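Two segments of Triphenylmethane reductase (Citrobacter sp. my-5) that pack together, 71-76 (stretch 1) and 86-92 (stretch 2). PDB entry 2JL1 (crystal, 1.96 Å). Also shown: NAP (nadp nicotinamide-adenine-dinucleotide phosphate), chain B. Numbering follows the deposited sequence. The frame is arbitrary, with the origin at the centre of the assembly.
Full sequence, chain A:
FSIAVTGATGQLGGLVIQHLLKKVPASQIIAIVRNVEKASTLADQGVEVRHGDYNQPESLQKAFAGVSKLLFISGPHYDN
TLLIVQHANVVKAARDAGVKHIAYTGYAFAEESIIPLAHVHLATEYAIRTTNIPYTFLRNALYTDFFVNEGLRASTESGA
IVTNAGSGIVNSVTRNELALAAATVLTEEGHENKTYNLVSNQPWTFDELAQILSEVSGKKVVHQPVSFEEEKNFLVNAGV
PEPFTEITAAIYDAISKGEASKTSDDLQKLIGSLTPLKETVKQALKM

Stretch 1, residues 71-76: LFISGP
Stretch 2, residues 86-92: QHANVVK

A histidine side chain joins the two stretches in two ways at once: the edge of its ring accepts a backbone hydrogen bond, while one face receives the edge of a phenylalanine. Gly75 N donates to His87 NE2 at 3.1 Å, with an N-H...acceptor angle of 171°, so the bond is almost straight. Because NE2 is the acceptor, it carries no proton in this arrangement; His87 ND1 is satisfied elsewhere in the structure.

Leu71 and Phe72 lie in a β-strand that begins earlier in the chain (phi/psi -98/108 and -91/104), and the backbone stays extended through Ile73 (-92/131), Ser74 (-62/153), Gly75 (-73/165) and Pro76 (-61/149). Stretch 2 is helical throughout, with phi from -66 to -60° and psi from -51 to -40°. Its turns are closed by Val90 N to Gln86 O at 3.0 Å, Val91 N to His87 O at 3.1 Å and Lys92 N to Ala88 O at 3.0 Å. The chains run in opposite senses: the CA atoms of Phe72 and Val90 are 8.0 Å apart, and those of Ser74 and His87 7.5 Å.

Phe72 provides most of the apolar contact. Its CA-to-CB bond points toward the helix, and chi1 of 172° (t) with chi2 of 9° places the ring against His87, Val90 and Val91. Val90, also directed toward its partner and with chi1 171° (t), sets CG1 over one face of the ring, 3.5 Å from the centroid of the Phe72 ring and 5° off the ring normal, a CH-pi contact. The closest atoms of this pair are Phe72 CE2 and Val90 CG1, at 3.7 Å. Val91, its CA-to-CB bond sideways and chi1 176° (t), adds a lighter apolar contact, CG2 to Phe72 CE2 at 4.0 Å. A flat aromatic ring suits this site because it offers a face to a methyl and an edge to a second ring.

That second ring is His87. Its CA-to-CB bond points sideways, but chi1 of -75° (m) and chi2 of -161° bring its end nearer to stretch 1. Phe72 CZ lies 3.5 Å from His87 CG, over the face of the imidazole; the ring centroids are 4.9 Å apart and the planes meet at 73°. Ser74 CB approaches the imidazole edge, 3.5 Å from His87 CE1, its CA-to-CB bond sideways and chi1 48° (p).

The contact buries 276 Å², both sides summed, and Phe72 and His87 supply more than half. An ideal CB on Gly75 would point toward the helix, 3.9 Å from His87 NE2, which is no clash; what this residue gives the contact is its backbone N. Ile73 points away from the helix, its chi1 -66° (m) and chi2 179° (t), and its CG2 lies 3.6 Å from NAP C5D. The loop also binds the cofactor through its carbonyls: NAP O3D donates to Ser74 O at 2.5 Å, and NAP O2D to Gly75 O, likewise at 2.5 Å and very short.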

ATOM      1  N   LEU A  71     -14.148   2.279 -12.765  1.00 22.85           N
ATOM      2  CA  LEU A  71     -12.847   1.789 -13.257  1.00 21.74           C
ATOM      3  C   LEU A  71     -11.808   2.869 -12.971  1.00 21.78           C
ATOM      4  O   LEU A  71     -11.794   3.931 -13.605  1.00 21.89           O
ATOM      5  CB  LEU A  71     -12.884   1.398 -14.733  1.00 21.63           C
ATOM      6  CG  LEU A  71     -11.506   0.937 -15.278  1.00 19.97           C
ATOM      7  CD1 LEU A  71     -11.036  -0.393 -14.617  1.00 19.09           C
ATOM      8  CD2 LEU A  71     -11.516   0.817 -16.781  1.00 17.77           C
ATOM      9  N   PHE A  72     -10.956   2.575 -11.992  1.00 21.04           N
ATOM     10  CA  PHE A  72      -9.910   3.453 -11.541  1.00 20.79           C
ATOM     11  C   PHE A  72      -8.679   3.064 -12.388  1.00 20.70           C
ATOM     12  O   PHE A  72      -8.090   2.012 -12.186  1.00 20.93           O
ATOM     13  CB  PHE A  72      -9.715   3.197 -10.039  1.00 20.75           C
ATOM     14  CG  PHE A  72      -8.522   3.890  -9.420  1.00 19.86           C
ATOM     15  CD1 PHE A  72      -7.783   4.840 -10.132  1.00 20.65           C
ATOM     16  CD2 PHE A  72      -8.154   3.596  -8.111  1.00 20.06           C
ATOM     17  CE1 PHE A  72      -6.669   5.460  -9.563  1.00 21.01           C
ATOM     18  CE2 PHE A  72      -7.057   4.237  -7.528  1.00 22.84           C
ATOM     19  CZ  PHE A  72      -6.306   5.160  -8.287  1.00 19.37           C
ATOM     20  N   ILE A  73      -8.346   3.885 -13.382  1.00 21.55           N
ATOM     21  CA  ILE A  73      -7.162   3.646 -14.209  1.00 22.04           C
ATOM     22  C   ILE A  73      -6.036   4.417 -13.553  1.00 22.86           C
ATOM     23  O   ILE A  73      -6.207   5.587 -13.240  1.00 21.81           O
ATOM     24  CB  ILE A  73      -7.384   4.098 -15.682  1.00 22.64           C
ATOM     25  CG1 ILE A  73      -8.466   3.223 -16.352  1.00 21.40           C
ATOM     26  CG2 ILE A  73      -6.024   4.138 -16.467  1.00 22.46           C
ATOM     27  CD1 ILE A  73      -8.768   3.605 -17.803  1.00 23.21           C
ATOM     28  N   SER A  74      -4.877   3.774 -13.342  1.00 24.13           N
ATOM     29  CA  SER A  74      -3.791   4.397 -12.588  1.00 25.61           C
ATOM     30  C   SER A  74      -3.276   5.668 -13.260  1.00 26.84           C
ATOM     31  O   SER A  74      -3.379   5.814 -14.472  1.00 26.37           O
ATOM     32  CB  SER A  74      -2.635   3.401 -12.339  1.00 25.40           C
ATOM     33  OG  SER A  74      -2.269   2.715 -13.534  1.00 28.63           O
ATOM     34  N   GLY A  75      -2.733   6.591 -12.470  1.00 28.73           N
ATOM     35  CA  GLY A  75      -2.200   7.830 -13.029  1.00 31.68           C
ATOM     36  C   GLY A  75      -0.894   7.621 -13.782  1.00 33.76           C
ATOM     37  O   GLY A  75      -0.289   6.563 -13.666  1.00 32.89           O
ATOM     38  N   PRO A  76      -0.474   8.623 -14.600  1.00 35.39           N
ATOM     39  CA  PRO A  76       0.833   8.609 -15.261  1.00 36.61           C
ATOM     40  C   PRO A  76       1.902   8.589 -14.193  1.00 37.79           C
ATOM     41  O   PRO A  76       1.699   9.131 -13.116  1.00 37.86           O
ATOM     42  CB  PRO A  76       0.869   9.942 -16.007  1.00 36.70           C
ATOM     43  CG  PRO A  76      -0.581  10.293 -16.226  1.00 36.35           C
ATOM     44  CD  PRO A  76      -1.249   9.827 -14.952  1.00 35.72           C
ATOM     45  N   GLN A  86      -1.963  10.589  -4.840  1.00 21.73           N
ATOM     46  CA  GLN A  86      -3.077  10.769  -5.786  1.00 21.84           C
ATOM     47  C   GLN A  86      -4.028   9.585  -5.722  1.00 21.56           C
ATOM     48  O   GLN A  86      -5.254   9.748  -5.610  1.00 20.75           O
ATOM     49  CB  GLN A  86      -2.553  10.943  -7.211  1.00 21.64           C
ATOM     50  CG  GLN A  86      -1.856  12.291  -7.443  1.00 23.14           C
ATOM     51  CD  GLN A  86      -1.282  12.404  -8.835  1.00 23.98           C
ATOM     52  OE1 GLN A  86      -1.113  11.402  -9.533  1.00 27.08           O
ATOM     53  NE2 GLN A  86      -0.977  13.627  -9.254  1.00 24.07           N
ATOM     54  N   HIS A  87      -3.452   8.387  -5.770  1.00 20.94           N
ATOM     55  CA  HIS A  87      -4.234   7.160  -5.683  1.00 20.88           C
ATOM     56  C   HIS A  87      -4.967   7.071  -4.353  1.00 20.51           C
ATOM     57  O   HIS A  87      -6.103   6.649  -4.314  1.00 20.14           O
ATOM     58  CB  HIS A  87      -3.337   5.933  -5.898  1.00 20.62           C
ATOM     59  CG  HIS A  87      -2.935   5.709  -7.331  1.00 22.11           C
ATOM     60  ND1 HIS A  87      -2.477   4.495  -7.788  1.00 20.78           N
ATOM     61  CD2 HIS A  87      -2.931   6.540  -8.405  1.00 22.35           C
ATOM     62  CE1 HIS A  87      -2.214   4.582  -9.083  1.00 22.89           C
ATOM     63  NE2 HIS A  87      -2.491   5.809  -9.482  1.00 22.39           N
ATOM     64  N   ALA A  88      -4.328   7.465  -3.256  1.00 21.05           N
ATOM     65  CA  ALA A  88      -5.007   7.433  -1.957  1.00 21.02           C
ATOM     66  C   ALA A  88      -6.221   8.370  -1.930  1.00 21.49           C
ATOM     67  O   ALA A  88      -7.254   8.015  -1.369  1.00 19.90           O
ATOM     68  CB  ALA A  88      -4.059   7.748  -0.810  1.00 20.98           C
ATOM     69  N   ASN A  89      -6.086   9.555  -2.537  1.00 22.20           N
ATOM     70  CA  ASN A  89      -7.208  10.490  -2.697  1.00 22.65           C
ATOM     71  C   ASN A  89      -8.347   9.874  -3.498  1.00 22.46           C
ATOM     72  O   ASN A  89      -9.517  10.067  -3.154  1.00 21.45           O
ATOM     73  CB  ASN A  89      -6.789  11.777  -3.423  1.00 23.50           C
ATOM     74  CG  ASN A  89      -5.873  12.663  -2.612  1.00 24.46           C
ATOM     75  OD1 ASN A  89      -5.829  12.614  -1.375  1.00 25.06           O
ATOM     76  ND2 ASN A  89      -5.133  13.525  -3.332  1.00 27.05           N
ATOM     77  N   VAL A  90      -8.013   9.157  -4.580  1.00 22.07           N
ATOM     78  CA  VAL A  90      -9.041   8.507  -5.408  1.00 21.48           C
ATOM     79  C   VAL A  90      -9.854   7.495  -4.594  1.00 21.70           C
ATOM     80  O   VAL A  90     -11.092   7.525  -4.591  1.00 22.35           O
ATOM     81  CB  VAL A  90      -8.432   7.823  -6.663  1.00 21.59           C
ATOM     82  CG1 VAL A  90      -9.474   6.981  -7.380  1.00 19.35           C
ATOM     83  CG2 VAL A  90      -7.882   8.887  -7.618  1.00 20.40           C
ATOM     84  N   VAL A  91      -9.152   6.606  -3.907  1.00 21.54           N
ATOM     85  CA  VAL A  91      -9.767   5.543  -3.109  1.00 21.95           C
ATOM     86  C   VAL A  91     -10.654   6.148  -2.019  1.00 22.44           C
ATOM     87  O   VAL A  91     -11.779   5.670  -1.807  1.00 22.89           O
ATOM     88  CB  VAL A  91      -8.683   4.616  -2.500  1.00 22.53           C
ATOM     89  CG1 VAL A  91      -9.295   3.559  -1.594  1.00 22.73           C
ATOM     90  CG2 VAL A  91      -7.884   3.956  -3.606  1.00 22.05           C
ATOM     91  N   LYS A  92     -10.178   7.200  -1.347  1.00 22.19           N
ATOM     92  CA  LYS A  92     -11.004   7.818  -0.285  1.00 22.55           C
ATOM     93  C   LYS A  92     -12.258   8.458  -0.866  1.00 22.61           C
ATOM     94  O   LYS A  92     -13.342   8.318  -0.301  1.00 23.26           O
ATOM     95  CB  LYS A  92     -10.243   8.858   0.524  1.00 22.34           C
ATOM     96  CG  LYS A  92     -10.974   9.232   1.824  1.00 22.82           C
ATOM     97  CD  LYS A  92     -10.345  10.401   2.497  1.00 24.80           C
ATOM     98  CE  LYS A  92     -11.136  10.776   3.748  1.00 24.06           C
ATOM     99  NZ  LYS A  92     -12.313  11.581   3.344  1.00 24.15           N
TER
HETATM  100  PA  NAP B1288      -2.029   7.753 -20.875  1.00 36.33           P
HETATM  101  O1A NAP B1288      -0.732   8.456 -20.669  1.00 36.71           O
HETATM  102  O2A NAP B1288      -2.534   7.759 -22.264  1.00 33.47           O
HETATM  103  O5B NAP B1288      -3.157   8.323 -19.903  1.00 36.23           O
HETATM  104  C5B NAP B1288      -2.929   8.722 -18.569  1.00 38.62           C
HETATM  105  C4B NAP B1288      -4.245   9.349 -18.132  1.00 38.50           C
HETATM  106  O4B NAP B1288      -4.165   9.812 -16.790  1.00 40.48           O
HETATM  107  C3B NAP B1288      -4.540  10.551 -19.029  1.00 38.56           C
HETATM  108  O3B NAP B1288      -5.878  10.504 -19.451  1.00 35.97           O
HETATM  109  C2B NAP B1288      -4.348  11.734 -18.124  1.00 39.72           C
HETATM  110  O2B NAP B1288      -5.280  12.730 -18.404  1.00 43.53           O
HETATM  111  C1B NAP B1288      -4.671  11.132 -16.772  1.00 37.27           C
HETATM  112  N9A NAP B1288      -4.126  11.987 -15.708  1.00 35.60           N
HETATM  113  C8A NAP B1288      -2.847  12.448 -15.563  1.00 35.30           C
HETATM  114  N7A NAP B1288      -2.805  13.207 -14.443  1.00 36.35           N
HETATM  115  C5A NAP B1288      -4.043  13.250 -13.898  1.00 34.60           C
HETATM  116  C6A NAP B1288      -4.559  13.882 -12.767  1.00 35.09           C
HETATM  117  N6A NAP B1288      -3.786  14.629 -11.984  1.00 34.45           N
HETATM  118  N1A NAP B1288      -5.893  13.726 -12.465  1.00 34.41           N
HETATM  119  C2A NAP B1288      -6.709  12.967 -13.275  1.00 33.61           C
HETATM  120  N3A NAP B1288      -6.196  12.337 -14.386  1.00 33.67           N
HETATM  121  C4A NAP B1288      -4.882  12.486 -14.691  1.00 34.70           C
HETATM  122  O3  NAP B1288      -1.821   6.226 -20.359  1.00 34.94           O
HETATM  123  PN  NAP B1288      -2.365   4.835 -20.961  1.00 35.18           P
HETATM  124  O1N NAP B1288      -3.807   5.009 -21.201  1.00 32.01           O
HETATM  125  O2N NAP B1288      -1.473   4.409 -22.074  1.00 35.10           O
HETATM  126  O5D NAP B1288      -2.209   3.831 -19.669  1.00 34.42           O
HETATM  127  C5D NAP B1288      -3.026   4.021 -18.521  1.00 36.46           C
HETATM  128  C4D NAP B1288      -2.276   3.906 -17.189  1.00 37.74           C
HETATM  129  O4D NAP B1288      -1.564   2.681 -17.157  1.00 39.24           O
HETATM  130  C3D NAP B1288      -1.229   5.006 -16.999  1.00 38.77           C
HETATM  131  O3D NAP B1288      -1.691   6.145 -16.319  1.00 38.26           O
HETATM  132  C2D NAP B1288      -0.105   4.329 -16.237  1.00 39.87           C
HETATM  133  O2D NAP B1288      -0.229   4.404 -14.832  1.00 41.63           O
HETATM  134  C1D NAP B1288      -0.264   2.874 -16.622  1.00 41.70           C
HETATM  135  N1N NAP B1288       0.811   2.530 -17.567  1.00 43.62           N
HETATM  136  C2N NAP B1288       0.998   1.210 -17.831  1.00 45.88           C
HETATM  137  C3N NAP B1288       2.007   0.815 -18.662  1.00 45.73           C
HETATM  138  C7N NAP B1288       2.229  -0.611 -18.937  1.00 45.88           C
HETATM  139  O7N NAP B1288       3.217  -0.918 -19.917  1.00 45.63           O
HETATM  140  N7N NAP B1288       1.523  -1.496 -18.223  1.00 43.55           N
HETATM  141  C4N NAP B1288       2.791   1.780 -19.328  1.00 46.53           C
HETATM  142  C5N NAP B1288       2.529   3.113 -19.126  1.00 46.88           C
HETATM  143  C6N NAP B1288       1.560   3.485 -18.189  1.00 45.79           C
HETATM  144  P2B NAP B1288      -4.937  13.969 -19.381  1.00 49.09           P
HETATM  145  O1X NAP B1288      -5.484  13.623 -20.753  1.00 47.46           O
HETATM  146  O2X NAP B1288      -3.443  14.226 -19.487  1.00 46.44           O
HETATM  147  O3X NAP B1288      -5.646  15.162 -18.773  1.00 48.15           O